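Local coordinates for protein oxalate biosynthetic component 1 (Burkholderia thailandensis, PDB 5IKY) that probably produces oxalate as a bifunctional enzyme of quorum sensing-dependent oxalogenesis, joining a serine hydrolase of the alpha/beta-hydrolase fold to an additional lyase activity, at residues A[31-35]-A[239-243]; A[46-52]-A[246-250]; A[55-60]-A[159-165]; A[127-131]-A[488-492]; A[409-413]-A[455-459]. All coordinates share one frame; numbering follows the deposited sequence.

Contact 1. Residues A[31-35]-A[239-243]; sequences LLELL and IPGLN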
# COMPACT_ATOMS: atom_id res chain seq x y z
N LEU A 31 -2.95 -36.71 -33.67
CA LEU A 31 -1.63 -36.22 -33.26
C LEU A 31 -0.94 -37.21 -32.32
O LEU A 31 0.28 -37.40 -32.38
CB LEU A 31 -1.75 -34.85 -32.60
CG LEU A 31 -2.30 -33.74 -33.49
CD1 LEU A 31 -2.22 -32.38 -32.80
CD2 LEU A 31 -1.60 -33.70 -34.85
N LEU A 32 -1.72 -37.83 -31.44
CA LEU A 32 -1.19 -38.82 -30.51
C LEU A 32 -0.98 -40.18 -31.18
O LEU A 32 0.04 -40.82 -30.98
CB LEU A 32 -2.13 -38.98 -29.31
CG LEU A 32 -2.23 -37.77 -28.37
CD1 LEU A 32 -3.19 -38.05 -27.23
CD2 LEU A 32 -0.86 -37.40 -27.84
N GLU A 33 -1.96 -40.59 -31.98
CA GLU A 33 -1.92 -41.87 -32.69
C GLU A 33 -0.73 -41.95 -33.64
O GLU A 33 -0.31 -43.03 -34.06
CB GLU A 33 -3.22 -42.09 -33.46
CG GLU A 33 -3.58 -43.55 -33.70
CD GLU A 33 -4.98 -43.71 -34.25
OE1 GLU A 33 -5.62 -42.68 -34.57
OE2 GLU A 33 -5.45 -44.86 -34.37
N LEU A 34 -0.19 -40.78 -33.96
CA LEU A 34 0.95 -40.64 -34.85
C LEU A 34 2.26 -41.06 -34.18
O LEU A 34 3.25 -41.35 -34.84
CB LEU A 34 1.02 -39.19 -35.34
CG LEU A 34 2.13 -38.70 -36.26
CD1 LEU A 34 1.55 -37.68 -37.22
CD2 LEU A 34 3.25 -38.08 -35.44
N LEU A 35 2.26 -41.08 -32.85
CA LEU A 35 3.43 -41.49 -32.07
C LEU A 35 3.64 -43.00 -32.10
O LEU A 35 2.71 -43.75 -32.40
CB LEU A 35 3.29 -41.02 -30.62
CG LEU A 35 3.57 -39.54 -30.34
CD1 LEU A 35 3.24 -39.21 -28.88
CD2 LEU A 35 5.02 -39.21 -30.65
N ILE A 239 4.10 -32.40 -28.04
CA ILE A 239 3.06 -33.03 -28.84
C ILE A 239 3.27 -32.75 -30.33
O ILE A 239 3.51 -31.61 -30.72
CB ILE A 239 1.66 -32.53 -28.42
CG1 ILE A 239 1.49 -32.62 -26.90
CG2 ILE A 239 0.57 -33.32 -29.12
CD1 ILE A 239 1.51 -34.03 -26.36
N PRO A 240 3.22 -33.81 -31.16
CA PRO A 240 3.37 -33.64 -32.61
C PRO A 240 2.37 -32.65 -33.20
O PRO A 240 1.17 -32.76 -32.93
CB PRO A 240 3.13 -35.05 -33.16
CG PRO A 240 3.50 -35.95 -32.03
CD PRO A 240 3.10 -35.22 -30.78
N GLY A 241 2.86 -31.69 -33.99
CA GLY A 241 1.99 -30.73 -34.63
C GLY A 241 1.66 -29.50 -33.80
O GLY A 241 0.96 -28.61 -34.26
N LEU A 242 2.15 -29.47 -32.56
CA LEU A 242 1.92 -28.34 -31.67
C LEU A 242 3.22 -27.63 -31.32
O LEU A 242 4.18 -28.26 -30.89
CB LEU A 242 1.20 -28.79 -30.40
CG LEU A 242 -0.24 -29.27 -30.59
CD1 LEU A 242 -0.81 -29.80 -29.29
CD2 LEU A 242 -1.11 -28.14 -31.14
N ASN A 243 3.26 -26.31 -31.51
CA ASN A 243 4.48 -25.55 -31.27
C ASN A 243 4.64 -25.11 -29.81
O ASN A 243 5.57 -24.40 -29.47
CB ASN A 243 4.54 -24.33 -32.19
CG ASN A 243 3.38 -23.36 -31.99
OD1 ASN A 243 2.79 -23.29 -30.91
ND2 ASN A 243 3.07 -22.60 -33.03

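Contact 2. Residues A[46-52]-A[246-250]; sequences ALEANGW and IGIGS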
# COMPACT_ATOMS: atom_id res chain seq x y z
N ALA A 46 0.43 -39.61 -19.05
CA ALA A 46 0.95 -38.41 -18.41
C ALA A 46 -0.07 -37.28 -18.51
O ALA A 46 -0.25 -36.51 -17.57
CB ALA A 46 2.28 -37.99 -19.03
N LEU A 47 -0.73 -37.19 -19.66
CA LEU A 47 -1.78 -36.20 -19.87
C LEU A 47 -2.95 -36.44 -18.93
O LEU A 47 -3.43 -35.52 -18.26
CB LEU A 47 -2.25 -36.22 -21.32
CG LEU A 47 -1.33 -35.59 -22.37
CD1 LEU A 47 -1.83 -35.88 -23.77
CD2 LEU A 47 -1.21 -34.09 -22.15
N GLU A 48 -3.41 -37.69 -18.87
CA GLU A 48 -4.57 -38.04 -18.06
C GLU A 48 -4.30 -37.87 -16.57
O GLU A 48 -5.21 -37.62 -15.78
CB GLU A 48 -5.02 -39.48 -18.36
CG GLU A 48 -5.48 -39.69 -19.79
CD GLU A 48 -6.23 -40.99 -19.98
OE1 GLU A 48 -5.68 -42.05 -19.61
OE2 GLU A 48 -7.36 -40.96 -20.51
N ALA A 49 -3.03 -37.98 -16.18
CA ALA A 49 -2.63 -37.77 -14.80
C ALA A 49 -2.63 -36.28 -14.46
O ALA A 49 -2.64 -35.90 -13.29
CB ALA A 49 -1.26 -38.37 -14.54
N ASN A 50 -2.63 -35.44 -15.49
CA ASN A 50 -2.63 -34.00 -15.30
C ASN A 50 -3.95 -33.34 -15.71
O ASN A 50 -3.97 -32.18 -16.12
CB ASN A 50 -1.47 -33.36 -16.06
CG ASN A 50 -0.12 -33.66 -15.42
OD1 ASN A 50 0.41 -32.85 -14.65
ND2 ASN A 50 0.45 -34.82 -15.74
N GLY A 51 -5.04 -34.10 -15.60
CA GLY A 51 -6.37 -33.54 -15.80
C GLY A 51 -6.97 -33.74 -17.18
O GLY A 51 -8.17 -33.52 -17.37
N TRP A 52 -6.16 -34.14 -18.15
CA TRP A 52 -6.65 -34.34 -19.51
C TRP A 52 -7.63 -35.50 -19.59
O TRP A 52 -7.38 -36.58 -19.05
CB TRP A 52 -5.49 -34.56 -20.48
CG TRP A 52 -4.67 -33.33 -20.71
CD1 TRP A 52 -3.72 -32.82 -19.89
CD2 TRP A 52 -4.74 -32.45 -21.84
NE1 TRP A 52 -3.19 -31.67 -20.43
CE2 TRP A 52 -3.80 -31.42 -21.63
CE3 TRP A 52 -5.51 -32.43 -23.01
CZ2 TRP A 52 -3.60 -30.39 -22.54
CZ3 TRP A 52 -5.31 -31.40 -23.92
CH2 TRP A 52 -4.37 -30.39 -23.68
N ILE A 246 3.09 -29.17 -23.46
CA ILE A 246 2.17 -29.21 -22.34
C ILE A 246 2.91 -29.33 -21.01
O ILE A 246 3.70 -30.26 -20.82
CB ILE A 246 1.18 -30.39 -22.45
CG1 ILE A 246 0.54 -30.41 -23.84
CG2 ILE A 246 0.13 -30.30 -21.36
CD1 ILE A 246 -0.35 -29.22 -24.11
N GLY A 247 2.67 -28.39 -20.11
CA GLY A 247 3.30 -28.42 -18.80
C GLY A 247 2.66 -29.45 -17.89
O GLY A 247 1.45 -29.44 -17.69
N ILE A 248 3.48 -30.35 -17.35
CA ILE A 248 3.00 -31.36 -16.42
C ILE A 248 3.79 -31.31 -15.11
O ILE A 248 4.91 -30.81 -15.06
CB ILE A 248 3.11 -32.78 -17.02
CG1 ILE A 248 4.56 -33.13 -17.36
CG2 ILE A 248 2.23 -32.91 -18.26
CD1 ILE A 248 4.74 -34.54 -17.86
N GLY A 249 3.19 -31.84 -14.05
CA GLY A 249 3.79 -31.81 -12.73
C GLY A 249 2.72 -31.79 -11.67
O GLY A 249 1.58 -31.41 -11.93
N SER A 250 3.08 -32.22 -10.46
CA SER A 250 2.12 -32.31 -9.37
C SER A 250 1.79 -30.95 -8.78
O SER A 250 0.70 -30.76 -8.22
CB SER A 250 2.65 -33.23 -8.27
OG SER A 250 3.08 -34.47 -8.81

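Contact 3. Residues A[55-60]-A[159-165]; sequences VPAGGI and YLSPDFV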
# COMPACT_ATOMS: atom_id res chain seq x y z
N VAL A 55 -12.08 -37.59 -25.03
CA VAL A 55 -13.38 -37.03 -25.39
C VAL A 55 -13.72 -37.37 -26.84
O VAL A 55 -12.85 -37.32 -27.72
CB VAL A 55 -13.39 -35.49 -25.14
CG1 VAL A 55 -12.46 -34.76 -26.12
CG2 VAL A 55 -14.79 -34.93 -25.20
N PRO A 56 -14.98 -37.75 -27.11
CA PRO A 56 -15.39 -38.09 -28.48
C PRO A 56 -15.49 -36.87 -29.39
O PRO A 56 -15.32 -35.73 -28.94
CB PRO A 56 -16.77 -38.72 -28.28
CG PRO A 56 -17.26 -38.17 -26.98
CD PRO A 56 -16.04 -38.03 -26.13
N ALA A 57 -15.76 -37.11 -30.67
CA ALA A 57 -15.96 -36.03 -31.63
C ALA A 57 -17.21 -35.23 -31.28
O ALA A 57 -18.06 -35.69 -30.52
CB ALA A 57 -16.06 -36.59 -33.04
N GLY A 58 -17.31 -34.02 -31.83
CA GLY A 58 -18.48 -33.19 -31.61
C GLY A 58 -18.20 -31.88 -30.89
O GLY A 58 -19.09 -31.04 -30.77
N GLY A 59 -16.97 -31.72 -30.41
CA GLY A 59 -16.58 -30.49 -29.74
C GLY A 59 -16.13 -29.41 -30.71
O GLY A 59 -15.78 -29.70 -31.85
N ILE A 60 -16.13 -28.16 -30.25
CA ILE A 60 -15.71 -27.04 -31.09
C ILE A 60 -14.44 -26.40 -30.57
O ILE A 60 -14.15 -26.44 -29.37
CB ILE A 60 -16.81 -25.97 -31.20
CG1 ILE A 60 -17.11 -25.38 -29.82
CG2 ILE A 60 -18.07 -26.55 -31.82
CD1 ILE A 60 -18.20 -24.33 -29.84
N TYR A 159 -11.14 -24.69 -26.46
CA TYR A 159 -11.96 -25.83 -26.86
C TYR A 159 -13.15 -26.01 -25.93
O TYR A 159 -13.08 -25.73 -24.74
CB TYR A 159 -11.11 -27.10 -26.90
CG TYR A 159 -11.88 -28.39 -27.09
CD1 TYR A 159 -12.32 -29.12 -25.99
CD2 TYR A 159 -12.17 -28.87 -28.36
CE1 TYR A 159 -13.03 -30.30 -26.16
CE2 TYR A 159 -12.87 -30.05 -28.53
CZ TYR A 159 -13.30 -30.75 -27.43
OH TYR A 159 -14.00 -31.92 -27.59
N LEU A 160 -14.26 -26.49 -26.50
CA LEU A 160 -15.44 -26.84 -25.70
C LEU A 160 -15.87 -28.26 -26.03
O LEU A 160 -15.95 -28.64 -27.20
CB LEU A 160 -16.58 -25.86 -25.96
CG LEU A 160 -16.39 -24.44 -25.42
CD1 LEU A 160 -17.56 -23.55 -25.79
CD2 LEU A 160 -16.21 -24.47 -23.91
N SER A 161 -16.15 -29.04 -24.99
CA SER A 161 -16.52 -30.44 -25.15
C SER A 161 -17.83 -30.61 -25.92
O SER A 161 -18.64 -29.69 -25.98
CB SER A 161 -16.65 -31.11 -23.78
OG SER A 161 -17.70 -30.52 -23.03
N PRO A 162 -18.02 -31.79 -26.54
CA PRO A 162 -19.28 -32.15 -27.21
C PRO A 162 -20.48 -31.87 -26.31
O PRO A 162 -21.51 -31.41 -26.79
CB PRO A 162 -19.14 -33.65 -27.46
CG PRO A 162 -17.68 -33.97 -27.29
CD PRO A 162 -16.94 -32.74 -26.87
N ASP A 163 -20.31 -32.15 -25.02
CA ASP A 163 -21.35 -31.91 -24.03
C ASP A 163 -21.80 -30.45 -24.04
O ASP A 163 -22.99 -30.16 -23.96
CB ASP A 163 -20.86 -32.32 -22.64
CG ASP A 163 -21.99 -32.68 -21.71
OD1 ASP A 163 -22.39 -33.87 -21.69
OD2 ASP A 163 -22.47 -31.79 -20.98
N PHE A 164 -20.83 -29.54 -24.14
CA PHE A 164 -21.12 -28.12 -24.25
C PHE A 164 -21.89 -27.81 -25.54
O PHE A 164 -22.87 -27.07 -25.52
CB PHE A 164 -19.84 -27.29 -24.21
CG PHE A 164 -19.41 -26.89 -22.83
CD1 PHE A 164 -20.04 -25.83 -22.18
CD2 PHE A 164 -18.38 -27.55 -22.18
CE1 PHE A 164 -19.65 -25.45 -20.91
CE2 PHE A 164 -17.99 -27.17 -20.91
CZ PHE A 164 -18.62 -26.12 -20.28
N VAL A 165 -21.42 -28.39 -26.64
CA VAL A 165 -21.99 -28.12 -27.96
C VAL A 165 -23.44 -28.58 -28.07
O VAL A 165 -24.28 -27.86 -28.60
CB VAL A 165 -21.15 -28.79 -29.06
CG1 VAL A 165 -21.69 -28.43 -30.43
CG2 VAL A 165 -19.69 -28.39 -28.94

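Contact 4. Residues A[127-131]-A[488-492]; sequences DLVRQ and PGGVR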
# COMPACT_ATOMS: atom_id res chain seq x y z
N ASP A 127 -27.71 -22.07 -15.90
CA ASP A 127 -26.65 -22.96 -15.45
C ASP A 127 -25.65 -23.21 -16.57
O ASP A 127 -24.44 -23.31 -16.33
CB ASP A 127 -27.23 -24.28 -14.95
CG ASP A 127 -26.16 -25.23 -14.43
OD1 ASP A 127 -25.52 -24.91 -13.40
OD2 ASP A 127 -25.96 -26.30 -15.05
N LEU A 128 -26.16 -23.30 -17.79
CA LEU A 128 -25.31 -23.49 -18.96
C LEU A 128 -24.41 -22.27 -19.19
O LEU A 128 -23.23 -22.41 -19.51
CB LEU A 128 -26.16 -23.75 -20.21
CG LEU A 128 -25.39 -23.87 -21.53
CD1 LEU A 128 -24.54 -25.14 -21.53
CD2 LEU A 128 -26.34 -23.85 -22.72
N VAL A 129 -24.98 -21.08 -19.01
CA VAL A 129 -24.24 -19.84 -19.19
C VAL A 129 -23.05 -19.76 -18.24
O VAL A 129 -21.94 -19.40 -18.65
CB VAL A 129 -25.14 -18.61 -18.97
CG1 VAL A 129 -24.34 -17.32 -19.12
CG2 VAL A 129 -26.30 -18.62 -19.95
N ARG A 130 -23.28 -20.11 -16.98
CA ARG A 130 -22.22 -20.10 -15.97
C ARG A 130 -21.05 -20.99 -16.35
O ARG A 130 -19.90 -20.57 -16.30
CB ARG A 130 -22.77 -20.54 -14.61
CG ARG A 130 -23.80 -19.62 -14.02
CD ARG A 130 -23.98 -19.90 -12.54
NE ARG A 130 -24.90 -18.97 -11.90
CZ ARG A 130 -26.12 -19.30 -11.50
NH1 ARG A 130 -26.57 -20.53 -11.68
NH2 ARG A 130 -26.90 -18.38 -10.93
N GLN A 131 -21.37 -22.23 -16.73
CA GLN A 131 -20.34 -23.20 -17.08
C GLN A 131 -19.53 -22.74 -18.28
O GLN A 131 -18.33 -23.00 -18.37
CB GLN A 131 -20.98 -24.56 -17.35
CG GLN A 131 -21.74 -25.12 -16.16
CD GLN A 131 -22.44 -26.43 -16.47
OE1 GLN A 131 -22.04 -27.16 -17.37
NE2 GLN A 131 -23.49 -26.73 -15.71
N PRO A 488 -23.08 -12.44 -16.99
CA PRO A 488 -24.20 -13.38 -17.11
C PRO A 488 -23.92 -14.67 -16.35
O PRO A 488 -22.94 -15.36 -16.66
CB PRO A 488 -24.30 -13.63 -18.62
CG PRO A 488 -22.98 -13.22 -19.17
CD PRO A 488 -22.50 -12.10 -18.30
N GLY A 489 -24.76 -14.98 -15.37
CA GLY A 489 -24.52 -16.12 -14.50
C GLY A 489 -24.09 -15.66 -13.12
O GLY A 489 -24.25 -16.38 -12.14
N GLY A 490 -23.52 -14.46 -13.06
CA GLY A 490 -23.15 -13.84 -11.81
C GLY A 490 -21.81 -14.28 -11.23
O GLY A 490 -21.36 -13.75 -10.21
N VAL A 491 -21.17 -15.24 -11.89
CA VAL A 491 -19.90 -15.77 -11.39
C VAL A 491 -18.86 -15.90 -12.51
O VAL A 491 -19.20 -16.17 -13.67
CB VAL A 491 -20.12 -17.14 -10.70
CG1 VAL A 491 -20.53 -18.20 -11.71
CG2 VAL A 491 -18.87 -17.57 -9.94
N ARG A 492 -17.60 -15.69 -12.16
CA ARG A 492 -16.49 -15.83 -13.11
C ARG A 492 -15.22 -16.25 -12.38
O ARG A 492 -15.19 -16.28 -11.15
CB ARG A 492 -16.25 -14.53 -13.86
CG ARG A 492 -15.95 -13.36 -12.94
CD ARG A 492 -15.51 -12.13 -13.70
NE ARG A 492 -15.32 -11.00 -12.79
CZ ARG A 492 -14.22 -10.78 -12.09
NH1 ARG A 492 -13.19 -11.61 -12.20
NH2 ARG A 492 -14.14 -9.74 -11.28

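Contact 5. Residues A[409-413]-A[455-459]; sequences IAKLL and PFQAL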
# COMPACT_ATOMS: atom_id res chain seq x y z
N ILE A 409 -27.05 -27.65 2.65
CA ILE A 409 -26.70 -26.25 2.41
C ILE A 409 -26.31 -25.98 0.95
O ILE A 409 -26.72 -24.98 0.37
CB ILE A 409 -25.53 -25.81 3.33
CG1 ILE A 409 -26.00 -25.71 4.78
CG2 ILE A 409 -24.96 -24.47 2.87
CD1 ILE A 409 -24.90 -25.35 5.76
N ALA A 410 -25.54 -26.90 0.37
CA ALA A 410 -25.10 -26.77 -1.01
C ALA A 410 -26.28 -26.71 -1.98
O ALA A 410 -26.21 -26.05 -3.01
CB ALA A 410 -24.17 -27.92 -1.38
N LYS A 411 -27.36 -27.40 -1.63
CA LYS A 411 -28.55 -27.42 -2.48
C LYS A 411 -29.32 -26.10 -2.43
O LYS A 411 -29.82 -25.62 -3.45
CB LYS A 411 -29.48 -28.57 -2.09
CG LYS A 411 -29.27 -29.84 -2.90
CD LYS A 411 -30.54 -30.68 -2.91
CE LYS A 411 -31.79 -29.81 -2.95
NZ LYS A 411 -32.98 -30.56 -3.45
N LEU A 412 -29.42 -25.52 -1.24
CA LEU A 412 -30.12 -24.25 -1.08
C LEU A 412 -29.38 -23.13 -1.80
O LEU A 412 -29.99 -22.18 -2.29
CB LEU A 412 -30.29 -23.90 0.40
CG LEU A 412 -31.22 -24.81 1.21
CD1 LEU A 412 -30.47 -25.53 2.32
CD2 LEU A 412 -32.39 -24.02 1.77
N LEU A 413 -28.06 -23.24 -1.86
CA LEU A 413 -27.24 -22.28 -2.58
C LEU A 413 -27.56 -22.32 -4.07
O LEU A 413 -27.57 -21.28 -4.74
CB LEU A 413 -25.75 -22.54 -2.35
CG LEU A 413 -25.26 -22.31 -0.92
CD1 LEU A 413 -23.78 -22.63 -0.80
CD2 LEU A 413 -25.54 -20.88 -0.49
N PRO A 455 -18.36 -22.64 -3.42
CA PRO A 455 -19.73 -22.12 -3.52
C PRO A 455 -20.26 -21.51 -2.23
O PRO A 455 -21.06 -20.57 -2.28
CB PRO A 455 -20.55 -23.36 -3.89
CG PRO A 455 -19.57 -24.33 -4.45
CD PRO A 455 -18.31 -24.09 -3.68
N PHE A 456 -19.81 -22.02 -1.09
CA PHE A 456 -20.33 -21.59 0.21
C PHE A 456 -19.91 -20.16 0.57
O PHE A 456 -20.38 -19.61 1.57
CB PHE A 456 -19.87 -22.55 1.31
CG PHE A 456 -20.30 -23.98 1.08
CD1 PHE A 456 -21.50 -24.44 1.59
CD2 PHE A 456 -19.50 -24.84 0.35
CE1 PHE A 456 -21.90 -25.75 1.37
CE2 PHE A 456 -19.89 -26.15 0.13
CZ PHE A 456 -21.09 -26.60 0.64
N GLN A 457 -19.05 -19.56 -0.24
CA GLN A 457 -18.54 -18.21 0.03
C GLN A 457 -19.64 -17.16 -0.02
O GLN A 457 -19.45 -16.02 0.40
CB GLN A 457 -17.42 -17.85 -0.94
CG GLN A 457 -16.07 -18.42 -0.54
CD GLN A 457 -14.90 -17.77 -1.25
OE1 GLN A 457 -15.09 -17.02 -2.21
NE2 GLN A 457 -13.69 -18.04 -0.77
N ALA A 458 -20.80 -17.54 -0.54
CA ALA A 458 -21.97 -16.68 -0.51
C ALA A 458 -22.50 -16.55 0.92
O ALA A 458 -23.28 -15.65 1.22
CB ALA A 458 -23.05 -17.21 -1.43
N LEU A 459 -22.07 -17.46 1.79
CA LEU A 459 -22.50 -17.47 3.19
C LEU A 459 -21.47 -16.81 4.10
O LEU A 459 -21.72 -16.60 5.28
CB LEU A 459 -22.75 -18.90 3.66
CG LEU A 459 -23.65 -19.78 2.81
CD1 LEU A 459 -23.71 -21.17 3.41
CD2 LEU A 459 -25.04 -19.18 2.70

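Contact 1. Residues A[31-35]-A[239-243]
Leu31 holds CG anti to its carbonyl carbon (chi1 -62°) and thereby lays its isobutyl group on the carbonyl oxygen of Pro240, while Leu34, with CG anti to the backbone N (chi1 178°), sends CD2 to the ring of the same proline. The target is a type II beta turn, Ile239 to Leu242, in the loop that joins strands 235-237 and 246-248 of a beta hairpin. Pro240 and Gly241 take the two central places, and the turn is closed by Leu242 N bonding to Ile239 O at 3.1 Å. The proline wedges against the short helix 29-33 and the leucines that follow. Its CG lies 3.5 Å from Leu31 O and meets Leu35 CD2 at 3.9 Å, the leucine crossing the ring at about a right angle. Leu34 instead slides along the ring in the opposite sense, bringing its CD2 to 3.8 Å from Pro240 CB. Ile239 and Leu32 add a thinner apolar layer beside it, which Thr43 of helix 37-49 and Ile27 of strand 26-28 extend. Across the two segments the attraction is therefore almost entirely van der Waals, and the rigid proline ring offers a fixed shape for three leucines to fit. Pro240 O sits over the tripod of Leu31 CB, CD1 and CD2, with CD1 at 3.4 Å and CD2 at 3.5 Å.

Contact 2. Residues A[46-52]-A[246-250]
The amide of Asn50 crosses the side chain of Ile248 at about a right angle, with ND2 3.6 Å from Ile248 CB, and uses its two ends for different partners. CG stands anti to the carbonyl carbon (chi1 -72°), which brings the amide against Ile248. OD1 reaches past the isoleucine to accept from Gly249 N at 3.0 Å, a nearly straight bond (169° at the hydrogen) whose donor is tilted from the plane of the amide carbonyl. ND2 turns back to its own helix and gives a hydrogen to Ala46 O at 2.6 Å, with that oxygen close to the amide plane. Bonds at both ends fix the rotation of the group and tie the helix end to the residue just past the strand. Trp52 and Ile246 approach from opposite directions: CD1 of Ile246 meets Trp52 CZ2 at 3.8 Å, and its CG2 comes obliquely to Trp52 NE1 at 3.7 Å. One face of the indole is taken by Leu47 CD2, 3.5 Å above the plane and offset toward the rim. The same methyl carbon also touches Ile246 CG2, so leucine, indole and isoleucine form one apolar cluster, joined by Ile27. Gly51, with positive phi, leads the chain back to Trp52, and Leu47 O accepts from both Asn50 N and Trp52 N. The whole is the glycine-turned C-terminal end of helix 37-49 packed on the second strand of a beta hairpin, 235-237 with 246-248.

Contact 3. Residues A[55-60]-A[159-165]
Tyr159 runs from its backbone across the loop 55-60, with CG anti to its own N (chi1 171°). CB starts 4.0 Å from Ile60 O, and CD2 draws closest to that oxygen, at 3.3 Å. Farther along, CE2 and CZ lie beside Gly59, whose CA is 3.9 Å from Tyr159 CE2, and at the tip OH touches Val55 CG1 at 3.5 Å. The ring thus spans the loop from Ile60 back to Val55, helped by the bare CA of Gly59, which lies obliquely beside it. Beyond the two segments, Phe26 stacks on the ring and Trp192 meets it with planes inclined at about 60°. Beside the tyrosine, Leu160 and Ile60 form an antiparallel, hydrogen-bonded pair: Leu160 N gives to Ile60 O at 2.9 Å, and Ile60 N returns a more bent bond to Leu160 O at 3.1 Å. Their side chains lie side by side, pointing the same way. Where the strand turns into a helix, Pro162 fills the bend of the loop, its CD 3.5 Å from Val55 CG2, and one turn on Val165 sets CG2 3.3 Å from Gly58 O. Ser161 takes the N-cap position, its OG weakly bonded by Phe164 N. The motif is strand 156-160, flanking strand 60-64 in a three-stranded antiparallel sheet and passing straight into a serine-capped helix.

Contact 4. Residues A[127-131]-A[488-492]
The guanidinium of Arg130 receives Gly489 O at its edge, close to its plane, while Val491 CG1 lies obliquely to it. The oxygen belongs to the connecting turn of a beta hairpin, strands 481-483 and 491-493, which follows the barrel strand 471-474 and here meets helix 126-138 of the N-terminal domain. NE is the donor: Arg130 NE stands 2.7 Å from Gly489 O, in the carbonyl plane and on a lone pair, with 158° at the hydrogen. Extended from CG to NE, the arginine chain runs along the glycine before it bonds, and its CG packs 3.6 Å from Gly489 CA. Gly489, having no side chain, lets the helix approach this closely, and its positive phi is one that glycine readily adopts. The positive charge would probably strengthen the bond to the neutral carbonyl. Beside it the contact is apolar. Val129, with CG1 anti to the backbone N (chi1 178°), sends that methyl to 3.7 Å from Pro488 CB and 3.4 Å from Pro488 O, crossing the proline at about a right angle. Leu120 of helix 117-121 also packs on Pro488. Arg492, next along the strand, turns away and forms salt bridges with Asp484 and Asp499. At the strand end of the contact, Val491 CG1 rests 3.9 Å from Arg130 CD.

Contact 5. Residues A[409-413]-A[455-459]
Leu413 and Phe456 form the dense part of this largely apolar contact, joined there by Ile409 and Leu459, whereas Pro455 marks its thin, solvent-facing margin. Leu413 splits its fork between two partners. CD1 lies 3.8 Å from Phe456 CD1 and also against the backbone of that residue. CD2 meets Leu459 CD2 at 3.6 Å, the two leucines reaching toward each other tip to tip. One helical turn earlier, Ile409 turns CG2 anti to its backbone N and thereby places it between the phenylalanine ring and Leu459. This methyl sits at the edge of the Phe456 ring, in its plane and 3.6 Å from CE1, and at the same distance, 3.6 Å, from Leu459 CD1. The ring is thus met at an edge by the isoleucine and obliquely by Leu413. Ala410 comes to its far end, CB being 3.9 Å from Phe456 CZ. Packing thins toward Pro455, which is exposed, and it is chiefly its carbonyl oxygen that approaches, at 3.7 Å from Leu413 CD1. Ala458 contributes little. Leu459 N bonds to Phe456 O at 2.7 Å, closing the short turn that carries both side chains. Helix 403-415 thus packs on the connection between barrel strand 446-451 and helix 460-466, while helix 418-442 flanks both, with Leu427 against Ile409 and Ala424 against Leu459.

Overall arrangement
Contacts 1, 2 and 3 cluster with centres within about 20 Å of one another, and contacts 4 and 5 continue from contact 3, leaving the centres of contacts 1 and 5 about 43 Å apart. Contacts 1 and 2 (centres 16 Å apart) share the hairpin 235-248 and touch through Ile239 and Ile246. Both segments of contact 3 lie between the two of contact 2; it meets contact 4 (18 Å between centres) where Phe164 packs on Gln131. Contact 5 lies 15 Å from contact 4 without touching it. Contacts 1, 2 and 4 tie N-terminal segments to hairpins beyond barrel strands. Residues far apart in sequence thus join the N-terminal region to elements around the barrel.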